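Side-chain contact in uncharacterized protein (Bacteroides caccae, PDB 4L7A), which is of unknown function but, from its family, is probably a zinc-binding metallopeptidase of the Peptidase_MA clan: residues 21-26 and 64-69. Residues are numbered along the deposited sequence; the frame is centred on the assembly and turned at random. Where two conformers were deposited one is given.
Sequences SEFDRW and KLAKIV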
loop_
_atom_site.group_PDB
_atom_site.type_symbol
_atom_site.label_atom_id
_atom_site.label_comp_id
_atom_site.label_asym_id
_atom_site.label_seq_id
_atom_site.Cartn_x
_atom_site.Cartn_y
_atom_site.Cartn_z
ATOM N N SER A 21 -25.595 6.783 -7.023
ATOM C CA SER A 21 -25.410 8.232 -6.965
ATOM C C SER A 21 -25.032 8.640 -5.540
ATOM O O SER A 21 -24.273 9.574 -5.361
ATOM C CB SER A 21 -26.676 9.014 -7.391
ATOM O OG SER A 21 -26.972 8.674 -8.717
ATOM N N GLU A 22 -25.565 7.952 -4.531
ATOM C CA GLU A 22 -25.189 8.254 -3.121
ATOM C C GLU A 22 -23.702 7.938 -2.877
ATOM O O GLU A 22 -23.003 8.705 -2.235
ATOM C CB GLU A 22 -26.090 7.490 -2.118
ATOM C CG GLU A 22 -25.910 7.859 -0.615
ATOM C CD GLU A 22 -26.656 6.911 0.364
ATOM O OE1 GLU A 22 -27.457 6.057 -0.098
ATOM O OE2 GLU A 22 -26.442 7.011 1.604
ATOM N N PHE A 23 -23.229 6.819 -3.398
ATOM C CA PHE A 23 -21.806 6.482 -3.326
ATOM C C PHE A 23 -20.947 7.504 -4.111
ATOM O O PHE A 23 -19.902 7.917 -3.633
ATOM C CB PHE A 23 -21.570 5.040 -3.783
ATOM C CG PHE A 23 -20.206 4.478 -3.460
ATOM C CD1 PHE A 23 -19.461 4.902 -2.370
ATOM C CD2 PHE A 23 -19.679 3.473 -4.252
ATOM C CE1 PHE A 23 -18.211 4.330 -2.106
ATOM C CE2 PHE A 23 -18.425 2.910 -3.989
ATOM C CZ PHE A 23 -17.696 3.358 -2.922
ATOM N N ASP A 24 -21.397 7.922 -5.291
ATOM C CA ASP A 24 -20.641 8.921 -6.058
ATOM C C ASP A 24 -20.494 10.161 -5.230
ATOM O O ASP A 24 -19.429 10.731 -5.143
ATOM C CB ASP A 24 -21.288 9.276 -7.384
ATOM C CG ASP A 24 -21.341 8.110 -8.343
ATOM O OD1 ASP A 24 -20.617 7.108 -8.167
ATOM O OD2 ASP A 24 -22.154 8.185 -9.285
ATOM N N ARG A 25 -21.575 10.556 -4.592
ATOM C CA ARG A 25 -21.567 11.750 -3.730
ATOM C C ARG A 25 -20.547 11.545 -2.602
ATOM O O ARG A 25 -19.731 12.408 -2.346
ATOM C CB ARG A 25 -22.986 12.082 -3.183
ATOM C CG ARG A 25 -23.347 13.585 -3.179
ATOM C CD ARG A 25 -24.733 13.917 -2.512
ATOM N NE ARG A 25 -24.651 14.074 -1.048
ATOM C CZ ARG A 25 -25.163 13.232 -0.147
ATOM N NH1 ARG A 25 -25.841 12.162 -0.518
ATOM N NH2 ARG A 25 -25.023 13.485 1.131
ATOM N N TRP A 26 -20.586 10.383 -1.950
ATOM C CA TRP A 26 -19.664 10.093 -0.855
ATOM C C TRP A 26 -18.205 10.127 -1.340
ATOM O O TRP A 26 -17.325 10.599 -0.623
ATOM C CB TRP A 26 -20.039 8.763 -0.243
ATOM C CG TRP A 26 -19.299 8.423 0.947
ATOM C CD1 TRP A 26 -19.695 8.641 2.222
ATOM C CD2 TRP A 26 -17.974 7.852 1.026
ATOM N NE1 TRP A 26 -18.733 8.200 3.092
ATOM C CE2 TRP A 26 -17.676 7.689 2.395
ATOM C CE3 TRP A 26 -17.047 7.407 0.076
ATOM C CZ2 TRP A 26 -16.485 7.130 2.854
ATOM C CZ3 TRP A 26 -15.850 6.825 0.525
ATOM C CH2 TRP A 26 -15.585 6.696 1.904
ATOM N N LYS A 64 -17.313 -0.928 1.101
ATOM C CA LYS A 64 -16.527 -1.337 2.264
ATOM C C LYS A 64 -15.086 -1.021 2.032
ATOM O O LYS A 64 -14.453 -0.413 2.883
ATOM C CB LYS A 64 -16.682 -2.822 2.532
ATOM C CG LYS A 64 -18.097 -3.143 2.964
ATOM C CD LYS A 64 -18.239 -4.541 3.497
ATOM C CE LYS A 64 -19.692 -4.885 3.601
ATOM N NZ LYS A 64 -19.769 -6.231 4.145
ATOM N N LEU A 65 -14.585 -1.379 0.855
ATOM C CA LEU A 65 -13.175 -1.130 0.527
ATOM C C LEU A 65 -12.821 0.352 0.453
ATOM O O LEU A 65 -11.777 0.746 0.939
ATOM C CB LEU A 65 -12.792 -1.791 -0.778
ATOM C CG LEU A 65 -12.516 -3.255 -0.578
ATOM C CD1 LEU A 65 -12.481 -3.950 -1.929
ATOM C CD2 LEU A 65 -11.155 -3.421 0.119
ATOM N N ALA A 66 -13.716 1.182 -0.096
ATOM C CA ALA A 66 -13.446 2.606 -0.113
ATOM C C ALA A 66 -13.309 3.140 1.290
ATOM O O ALA A 66 -12.485 4.012 1.535
ATOM C CB ALA A 66 -14.522 3.341 -0.822
ATOM N N LYS A 67 -14.071 2.628 2.221
ATOM C CA LYS A 67 -13.989 3.117 3.609
ATOM C C LYS A 67 -12.775 2.538 4.361
ATOM O O LYS A 67 -12.175 3.222 5.214
ATOM C CB LYS A 67 -15.254 2.781 4.402
ATOM C CG LYS A 67 -16.503 3.478 3.912
ATOM C CD LYS A 67 -17.611 3.412 4.936
ATOM C CE LYS A 67 -18.825 4.300 4.517
ATOM N NZ LYS A 67 -19.875 4.156 5.532
ATOM N N ILE A 68 -12.438 1.283 4.080
ATOM C CA ILE A 68 -11.281 0.650 4.710
ATOM C C ILE A 68 -9.978 1.328 4.249
ATOM O O ILE A 68 -9.066 1.617 5.066
ATOM C CB ILE A 68 -11.304 -0.839 4.448
ATOM C CG1 ILE A 68 -12.505 -1.424 5.220
ATOM C CG2 ILE A 68 -10.030 -1.495 4.906
ATOM C CD1 ILE A 68 -12.748 -2.916 4.981
ATOM N N VAL A 69 -9.883 1.551 2.949
ATOM C CA VAL A 69 -8.698 2.197 2.341
ATOM C C VAL A 69 -8.471 3.612 2.903
ATOM O O VAL A 69 -7.335 4.014 3.196
ATOM C CB VAL A 69 -8.844 2.217 0.832
ATOM C CG1 VAL A 69 -7.791 3.050 0.163
ATOM C CG2 VAL A 69 -8.721 0.786 0.290
#
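Ala66 CB touches two aromatic side chains of the facing helix, Phe23 and Trp26. Phe23 meets this methyl with the edge of its ring, CZ lying 3.8 Å from Ala66 CB, and the methyl is near the ring plane. Trp26 reaches the same methyl with its six-membered ring, CZ3 being 4.0 Å from Ala66 CB. Further round the same six-membered ring, CZ2 and CH2 meet the aliphatic chain of Lys67. Trp26 CZ2 is 3.8 Å from Lys67 CG and 4.0 Å from Lys67 CE, and the chain runs obliquely past the indole. All of this is van der Waals packing; no hydrogen bond joins the two segments.

Both aromatic residues have CG anti to the backbone N (chi1 -167° for Phe23, -173° for Trp26), which sends the rings across to the second helix. The contact is a nearly parallel pairing of helices 17-35 and 59-81. The axes of 21-26 and 64-69 run 13° apart and come within 12.1 Å. The rings span much of this gap and end at the small side chain of Ala66. This is plain helix packing within the putative zinc-binding metallopeptidase family region, its centre about 18 Å from the centre of the chain.

Lys67 is extended beyond CG, and this carries its NZ past the indole to the C-terminal tail. There NZ is hydrogen-bonded to the carbonyl oxygens of Asp266, His269 and Ile270. The tail also packs on Trp26, whose ring meets Tyr271 edge-to-face. The ring of Tyr41 meets that of Phe23. Tyr31, further along helix 17-35, touches Trp26 and hydrogen-bonds through OH to Ala66 O.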